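Long-range contacts in excinuclease ABC, subunit A. (Deinococcus radiodurans, PDB 2VF7), which binds and probably hydrolyses ATP as a zinc-containing, DNA-binding UvrA-family protein of the ABC superfamily, thought to act in the recognition and repair of damaged DNA: residues A[450-455]-A[463-468]; A[38-43]-A[445-450]; A[162-167]-A[281-286]. The protein carries 1 engineered substitution. All coordinates share one frame; numbering follows the deposited sequence.

Interaction 1 (A[450-455]-A[463-468]); sequences LVDVGP and EILYSG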
# COMPACT_ATOMS: atom_id res chain seq x y z
N LEU A 450 -3.94 -26.77 -22.14
CA LEU A 450 -5.07 -25.89 -22.37
C LEU A 450 -6.31 -26.22 -21.55
O LEU A 450 -6.61 -27.37 -21.31
CB LEU A 450 -5.37 -25.75 -23.87
CG LEU A 450 -6.46 -26.51 -24.59
CD1 LEU A 450 -7.84 -25.95 -24.24
CD2 LEU A 450 -6.19 -26.39 -26.08
N VAL A 451 -7.00 -25.18 -21.10
CA VAL A 451 -8.26 -25.31 -20.37
C VAL A 451 -9.42 -24.72 -21.19
O VAL A 451 -9.51 -23.49 -21.35
CB VAL A 451 -8.19 -24.59 -19.01
CG1 VAL A 451 -9.37 -24.98 -18.15
CG2 VAL A 451 -6.85 -24.89 -18.28
N ASP A 452 -10.30 -25.59 -21.69
CA ASP A 452 -11.45 -25.16 -22.50
C ASP A 452 -12.70 -25.08 -21.64
O ASP A 452 -13.12 -26.08 -21.03
CB ASP A 452 -11.68 -26.06 -23.73
CG ASP A 452 -12.47 -25.36 -24.84
OD1 ASP A 452 -13.50 -25.91 -25.30
OD2 ASP A 452 -12.05 -24.25 -25.28
N VAL A 453 -13.28 -23.89 -21.61
CA VAL A 453 -14.36 -23.55 -20.69
C VAL A 453 -15.74 -23.45 -21.40
O VAL A 453 -15.86 -22.85 -22.47
CB VAL A 453 -14.04 -22.24 -19.91
CG1 VAL A 453 -15.20 -21.81 -19.06
CG2 VAL A 453 -12.82 -22.40 -19.02
N GLY A 454 -16.74 -24.08 -20.77
CA GLY A 454 -18.16 -23.91 -21.05
C GLY A 454 -18.56 -24.44 -22.39
O GLY A 454 -17.78 -24.36 -23.36
N PRO A 455 -19.79 -24.99 -22.50
CA PRO A 455 -20.23 -25.20 -23.87
C PRO A 455 -20.41 -23.83 -24.54
O PRO A 455 -19.74 -23.54 -25.54
CB PRO A 455 -21.57 -25.95 -23.72
CG PRO A 455 -21.72 -26.29 -22.31
CD PRO A 455 -20.79 -25.42 -21.51
N GLU A 463 -18.42 -24.38 -17.39
CA GLU A 463 -17.84 -25.70 -17.06
C GLU A 463 -16.57 -26.04 -17.84
O GLU A 463 -16.23 -25.39 -18.83
CB GLU A 463 -18.88 -26.82 -17.17
CG GLU A 463 -19.89 -26.63 -18.25
CD GLU A 463 -21.23 -27.27 -17.91
OE1 GLU A 463 -21.32 -27.95 -16.87
OE2 GLU A 463 -22.19 -27.08 -18.68
N ILE A 464 -15.84 -27.04 -17.36
CA ILE A 464 -14.54 -27.40 -17.93
C ILE A 464 -14.79 -28.50 -18.91
O ILE A 464 -15.25 -29.57 -18.54
CB ILE A 464 -13.51 -27.86 -16.83
CG1 ILE A 464 -13.32 -26.80 -15.73
CG2 ILE A 464 -12.16 -28.26 -17.45
CD1 ILE A 464 -13.04 -25.40 -16.23
N LEU A 465 -14.52 -28.22 -20.17
CA LEU A 465 -14.69 -29.23 -21.21
C LEU A 465 -13.46 -30.12 -21.29
O LEU A 465 -13.55 -31.32 -21.54
CB LEU A 465 -14.97 -28.57 -22.55
CG LEU A 465 -16.06 -27.50 -22.57
CD1 LEU A 465 -16.44 -27.18 -24.00
CD2 LEU A 465 -17.28 -27.89 -21.74
N TYR A 466 -12.30 -29.50 -21.06
CA TYR A 466 -11.02 -30.16 -21.20
C TYR A 466 -9.94 -29.47 -20.37
O TYR A 466 -9.90 -28.26 -20.30
CB TYR A 466 -10.62 -30.20 -22.69
CG TYR A 466 -9.34 -30.95 -22.98
CD1 TYR A 466 -9.27 -32.33 -22.79
CD2 TYR A 466 -8.19 -30.28 -23.44
CE1 TYR A 466 -8.11 -33.01 -23.04
CE2 TYR A 466 -7.02 -30.95 -23.69
CZ TYR A 466 -6.99 -32.34 -23.49
OH TYR A 466 -5.85 -33.07 -23.72
N SER A 467 -9.09 -30.26 -19.72
CA SER A 467 -7.82 -29.76 -19.18
C SER A 467 -6.73 -30.77 -19.56
O SER A 467 -6.68 -31.86 -19.02
CB SER A 467 -7.92 -29.56 -17.66
OG SER A 467 -6.75 -28.95 -17.12
N GLY A 468 -5.88 -30.41 -20.51
CA GLY A 468 -4.77 -31.26 -20.93
C GLY A 468 -4.03 -30.61 -22.10
O GLY A 468 -4.40 -29.52 -22.52

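Interaction 2 (A[38-43]-A[445-450]); sequences LVVFTG and RRADWL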
# COMPACT_ATOMS: atom_id res chain seq x y z
N LEU A 38 3.32 -22.89 -20.46
CA LEU A 38 2.38 -22.03 -21.15
C LEU A 38 0.99 -22.66 -21.14
O LEU A 38 0.73 -23.58 -21.92
CB LEU A 38 2.84 -21.77 -22.59
CG LEU A 38 1.90 -20.98 -23.53
CD1 LEU A 38 1.67 -19.53 -23.03
CD2 LEU A 38 2.38 -21.00 -24.97
N VAL A 39 0.11 -22.15 -20.27
CA VAL A 39 -1.27 -22.63 -20.17
C VAL A 39 -2.20 -21.61 -20.80
O VAL A 39 -2.19 -20.44 -20.44
CB VAL A 39 -1.71 -22.89 -18.69
CG1 VAL A 39 -3.10 -23.52 -18.65
CG2 VAL A 39 -0.75 -23.79 -17.97
N VAL A 40 -3.01 -22.07 -21.76
CA VAL A 40 -3.95 -21.19 -22.46
C VAL A 40 -5.38 -21.54 -22.05
O VAL A 40 -5.75 -22.70 -22.02
CB VAL A 40 -3.75 -21.26 -24.01
CG1 VAL A 40 -4.76 -20.42 -24.74
CG2 VAL A 40 -2.36 -20.78 -24.38
N PHE A 41 -6.16 -20.53 -21.69
CA PHE A 41 -7.55 -20.69 -21.30
C PHE A 41 -8.41 -20.29 -22.49
O PHE A 41 -8.28 -19.18 -23.01
CB PHE A 41 -7.87 -19.83 -20.07
CG PHE A 41 -7.11 -20.26 -18.81
CD1 PHE A 41 -7.74 -21.02 -17.84
CD2 PHE A 41 -5.77 -19.92 -18.63
CE1 PHE A 41 -7.04 -21.43 -16.68
CE2 PHE A 41 -5.06 -20.35 -17.50
CZ PHE A 41 -5.71 -21.09 -16.51
N THR A 42 -9.28 -21.21 -22.94
CA THR A 42 -10.02 -21.01 -24.19
C THR A 42 -11.53 -21.30 -24.12
O THR A 42 -12.02 -21.85 -23.14
CB THR A 42 -9.38 -21.79 -25.38
OG1 THR A 42 -9.74 -23.17 -25.30
CG2 THR A 42 -7.87 -21.65 -25.36
N GLY A 43 -12.25 -20.93 -25.18
CA GLY A 43 -13.69 -21.09 -25.22
C GLY A 43 -14.37 -19.79 -25.62
O GLY A 43 -13.72 -18.75 -25.66
N ARG A 445 -2.53 -23.61 -30.40
CA ARG A 445 -1.82 -24.76 -30.98
C ARG A 445 -0.41 -25.01 -30.40
O ARG A 445 0.08 -26.13 -30.41
CB ARG A 445 -1.73 -24.58 -32.50
CG ARG A 445 -1.73 -25.86 -33.32
CD ARG A 445 -1.92 -25.54 -34.83
NE ARG A 445 -3.30 -25.72 -35.30
CZ ARG A 445 -4.06 -24.78 -35.86
NH1 ARG A 445 -3.59 -23.55 -36.07
NH2 ARG A 445 -5.30 -25.08 -36.23
N ARG A 446 0.25 -23.97 -29.89
CA ARG A 446 1.63 -24.11 -29.44
C ARG A 446 1.78 -24.25 -27.91
O ARG A 446 2.89 -24.42 -27.38
CB ARG A 446 2.48 -22.96 -29.98
CG ARG A 446 2.68 -23.05 -31.51
CD ARG A 446 3.92 -23.86 -31.88
NE ARG A 446 5.11 -23.17 -31.39
CZ ARG A 446 5.87 -22.37 -32.13
NH1 ARG A 446 5.58 -22.17 -33.41
NH2 ARG A 446 6.93 -21.78 -31.59
N ALA A 447 0.65 -24.19 -27.22
CA ALA A 447 0.61 -24.22 -25.77
C ALA A 447 0.93 -25.60 -25.19
O ALA A 447 0.61 -26.62 -25.81
CB ALA A 447 -0.76 -23.73 -25.29
N ASP A 448 1.54 -25.62 -24.01
CA ASP A 448 1.89 -26.85 -23.30
C ASP A 448 0.61 -27.54 -22.80
O ASP A 448 0.51 -28.77 -22.84
CB ASP A 448 2.83 -26.54 -22.12
CG ASP A 448 4.21 -26.02 -22.56
OD1 ASP A 448 4.70 -25.01 -21.98
OD2 ASP A 448 4.82 -26.61 -23.46
N TRP A 449 -0.35 -26.75 -22.35
CA TRP A 449 -1.58 -27.24 -21.75
C TRP A 449 -2.71 -26.27 -22.11
O TRP A 449 -2.47 -25.08 -22.37
CB TRP A 449 -1.38 -27.29 -20.23
CG TRP A 449 -2.43 -27.97 -19.37
CD1 TRP A 449 -3.50 -27.37 -18.78
CD2 TRP A 449 -2.43 -29.33 -18.91
NE1 TRP A 449 -4.20 -28.28 -18.03
CE2 TRP A 449 -3.55 -29.49 -18.08
CE3 TRP A 449 -1.60 -30.44 -19.14
CZ2 TRP A 449 -3.88 -30.70 -17.49
CZ3 TRP A 449 -1.93 -31.65 -18.56
CH2 TRP A 449 -3.07 -31.77 -17.74
N LEU A 450 -3.94 -26.77 -22.14
CA LEU A 450 -5.07 -25.89 -22.37
C LEU A 450 -6.31 -26.22 -21.55
O LEU A 450 -6.61 -27.37 -21.31
CB LEU A 450 -5.37 -25.75 -23.87
CG LEU A 450 -6.46 -26.51 -24.59
CD1 LEU A 450 -7.84 -25.95 -24.24
CD2 LEU A 450 -6.19 -26.39 -26.08

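Interaction 3 (A[162-167]-A[281-286]); sequences TVTEDS and YMISEE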
# COMPACT_ATOMS: atom_id res chain seq x y z
N THR A 162 -0.88 31.96 -17.20
CA THR A 162 -1.31 33.21 -16.59
C THR A 162 -2.83 33.34 -16.51
O THR A 162 -3.58 32.48 -16.95
CB THR A 162 -0.72 34.46 -17.28
OG1 THR A 162 -0.61 34.24 -18.69
CG2 THR A 162 0.66 34.79 -16.72
N VAL A 163 -3.25 34.45 -15.91
CA VAL A 163 -4.64 34.72 -15.67
C VAL A 163 -4.83 36.24 -15.75
O VAL A 163 -3.96 37.01 -15.34
CB VAL A 163 -5.06 34.10 -14.32
CG1 VAL A 163 -4.97 35.10 -13.17
CG2 VAL A 163 -6.43 33.53 -14.43
N THR A 164 -5.94 36.67 -16.35
CA THR A 164 -6.20 38.10 -16.54
C THR A 164 -7.60 38.44 -16.10
O THR A 164 -8.38 37.55 -15.80
CB THR A 164 -6.04 38.53 -18.01
OG1 THR A 164 -6.79 37.65 -18.84
CG2 THR A 164 -4.59 38.51 -18.44
N GLU A 165 -7.92 39.73 -16.06
CA GLU A 165 -9.28 40.15 -15.75
C GLU A 165 -10.27 39.66 -16.80
O GLU A 165 -11.34 39.19 -16.45
CB GLU A 165 -9.37 41.66 -15.58
CG GLU A 165 -10.76 42.13 -15.22
CD GLU A 165 -10.80 43.58 -14.80
OE1 GLU A 165 -9.77 44.27 -14.98
OE2 GLU A 165 -11.85 44.02 -14.29
N ASP A 166 -9.91 39.78 -18.08
CA ASP A 166 -10.77 39.33 -19.17
C ASP A 166 -10.97 37.81 -19.14
O ASP A 166 -12.09 37.34 -19.38
CB ASP A 166 -10.22 39.74 -20.55
CG ASP A 166 -9.63 41.15 -20.57
OD1 ASP A 166 -8.78 41.49 -19.70
OD2 ASP A 166 -9.99 41.92 -21.49
N SER A 167 -9.92 37.05 -18.86
CA SER A 167 -10.03 35.59 -18.83
C SER A 167 -10.90 35.11 -17.65
O SER A 167 -11.62 34.13 -17.77
CB SER A 167 -8.66 34.91 -18.82
OG SER A 167 -7.98 35.08 -17.59
N TYR A 281 -10.44 29.49 -17.85
CA TYR A 281 -10.21 30.85 -17.33
C TYR A 281 -8.72 31.19 -17.28
O TYR A 281 -8.31 32.14 -16.59
CB TYR A 281 -10.83 31.00 -15.94
CG TYR A 281 -12.23 30.44 -15.86
CD1 TYR A 281 -13.33 31.21 -16.24
CD2 TYR A 281 -12.46 29.13 -15.43
CE1 TYR A 281 -14.62 30.70 -16.19
CE2 TYR A 281 -13.76 28.61 -15.38
CZ TYR A 281 -14.82 29.41 -15.76
OH TYR A 281 -16.11 28.92 -15.72
N MET A 282 -7.92 30.43 -18.02
CA MET A 282 -6.48 30.60 -18.06
C MET A 282 -6.01 30.95 -19.46
O MET A 282 -6.74 30.79 -20.43
CB MET A 282 -5.79 29.34 -17.59
CG MET A 282 -5.44 29.32 -16.12
SD MET A 282 -4.56 27.80 -15.66
CE MET A 282 -5.94 26.71 -15.49
N ILE A 283 -4.77 31.43 -19.55
CA ILE A 283 -4.15 31.66 -20.85
C ILE A 283 -2.83 30.86 -20.93
O ILE A 283 -2.07 30.83 -19.97
CB ILE A 283 -4.01 33.18 -21.19
CG1 ILE A 283 -3.52 33.99 -19.99
CG2 ILE A 283 -5.37 33.75 -21.63
CD1 ILE A 283 -3.29 35.47 -20.28
N SER A 284 -2.60 30.19 -22.06
CA SER A 284 -1.47 29.26 -22.19
C SER A 284 -0.43 29.70 -23.22
O SER A 284 -0.78 30.12 -24.34
CB SER A 284 -1.95 27.83 -22.50
OG SER A 284 -0.88 26.90 -22.45
N GLU A 285 0.83 29.58 -22.83
CA GLU A 285 1.96 30.03 -23.63
C GLU A 285 3.13 29.07 -23.42
O GLU A 285 3.25 28.45 -22.37
CB GLU A 285 2.37 31.44 -23.19
CG GLU A 285 3.43 32.10 -24.06
CD GLU A 285 2.87 32.62 -25.37
OE1 GLU A 285 3.34 32.17 -26.45
OE2 GLU A 285 1.96 33.48 -25.32
N GLU A 286 3.98 28.94 -24.43
CA GLU A 286 5.17 28.11 -24.30
C GLU A 286 6.21 28.81 -23.42
O GLU A 286 6.50 30.00 -23.60
CB GLU A 286 5.77 27.77 -25.67
CG GLU A 286 4.74 27.34 -26.73
CD GLU A 286 4.21 28.51 -27.56
OE1 GLU A 286 4.98 29.07 -28.39
OE2 GLU A 286 3.01 28.86 -27.40

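Interaction 1 (A[450-455]-A[463-468])
The ring of Tyr466 lies beside Leu450 and Gly468. Leu450 O sits obliquely to it, 3.9 Å from Tyr466 CD2, while Leu450 CG packs near the same ring carbon. Gly468 N, which bonds to Leu450 O, lies over one ring face, 3.4 Å above the plane and offset toward the rim. Glycine suits this place because a side chain there would run into the phenol oxygen, which bonds to Pro469 O.

The strands run antiparallel. Leu450 and Gly468 form a hydrogen-bonded pair, and Val451 faces Ser467 in a non-hydrogen-bonded one. At Asp452 the register slips by one: Asp452 N donates a hydrogen bond to Tyr466 O at 3.0 Å, whereas Asp452 O receives Leu465 N at 2.7 Å, nearly along the C=O axis (C=O...N angle 166°). Leu465 and Tyr466 thus both oppose Asp452, a classic beta bulge.

Val451 and Val453 share the other face of the sheet with Ile464, whose CD1 lies 4.1 Å from Val453 CG2; branched, apolar side chains suit this extended backbone. Leu465 instead crosses Asp452 obliquely, its CD1 3.5 Å from OD1. Farther along, the Glu463 side chain crosses Pro455 at about a right angle, OE2 3.6 Å from Pro455 CD.

The carboxylate of Asp452 is buried, yet Ser479 bonds OD1 while Thr481 and Thr42 bond OD2. Hydroxyls thus satisfy both oxygens, and the methyl of Leu465 beside OD1 adds an apolar wall, an arrangement that should hold the group's rotation fixed.

Interaction 2 (A[38-43]-A[445-450])
Asp448 reaches the start of strand 38-42 at Leu38. Its CB sits 3.6 Å from Leu38 O; CG, turned beside its own backbone N (chi1 -66°), comes next to Leu38 N; and at the tip OD1 accepts a hydrogen bond from Leu38 N at 3.0 Å, nearly straight (165° at the hydrogen) and meeting the anti side of the carboxylate. Lys428 forms a salt bridge to the same oxygen. Aspartate suits the place because its short side chain reaches the first N-H of the strand, where the parallel pairing is only beginning.

The backbone then takes over. Leu38 O receives weak bonds from both Asp448 N and Trp449 N, and Val40 N donates to Trp449 O at 3.1 Å. Side chains alternate between the two faces. Val39 and Trp449 lie side by side, CG1 of the valine at the indole edge, 3.9 Å from CD1. On the opposite face Val40 CG2 presses on Ala447 CB at 3.5 Å, tighter than usual for two carbons, so a small residue fits there. Further on, Thr42 OG1 touches Leu450 CD1 at 3.5 Å; its strongest polar partner is Asp452 OD2.

Strand 38-42 runs straight into Gly43, the first glycine of a Walker A P-loop whose later residues, among them Gly48, Lys49 and Ser50, bind ADP. Such a parallel strand-loop-helix unit is the hallmark of P-loop nucleotide-binding folds, here of an ABC ATPase.

Interaction 3 (A[162-167]-A[281-286])
Thr162 and Ile283 join by two backbone hydrogen bonds that make them an antiparallel hydrogen-bonded pair. Thr162 N donates to Ile283 O at 3.2 Å, in the plane of that carbonyl, and Ile283 N donates to Thr162 O at 3.0 Å from well above the carbonyl plane. Both residues branch at CB, which favours strand geometry.

The polar side-chain contacts gather where the chain turns from strand to helix. Thr164 occupies the N-cap, and its N donates to Ser167 OG at 2.9 Å with an angle of 166° at the hydrogen, one half of a capping box. Serine fits because its OG, held between the backbone N and the carbonyl carbon (chi1 71°), can face back to the helix start while also lying 3.1 Å from Tyr281 O across the contact. Ser167 O, in turn, lies in the plane of the Tyr281 ring at its edge, 3.7 Å from CD1, and the CA-H of Tyr281 makes a bent contact with it.

Van der Waals contacts complete the interaction. Ile283 lies against Thr162, CG1 close to OG1, and Ile283 CD1 forms an apolar pair with Thr164 CG2 at 3.8 Å. Val163 rests its CG2 3.2 Å from Tyr281 O.

Strands 159-162 and 283-286 form a small two-stranded sheet that closes an excursion of the chain containing several helices. Val163 packs on Arg259 of helix 258-268 and Phe221 of helix 213-221, while Met282 lies on Val262 and Phe266 of helix 258-268. At its far end strand 283-286 leads directly to Cys287, a zinc ligand together with Cys151, Cys154 and Cys290.

Interactions 1 and 2 are consecutive steps across one mixed sheet. Strand 449-453 serves both, lying parallel to strand 38-42 on one side and antiparallel to strand 464-468 on the other. Their centres are 10 Å apart, they share Leu450, and the side chains Ser467 and Trp449 also bond from one to the other. Interaction 3 lies on the opposite side of the chain's centre, its centre 57 Å from that of interaction 2 and 61 Å from that of interaction 1. In sequence it is nested within the long loop that interaction 2 closes, so an insertion that bears zinc and probably binds DNA branches from a nucleotide-binding core whose sheet is completed only about 400 residues later.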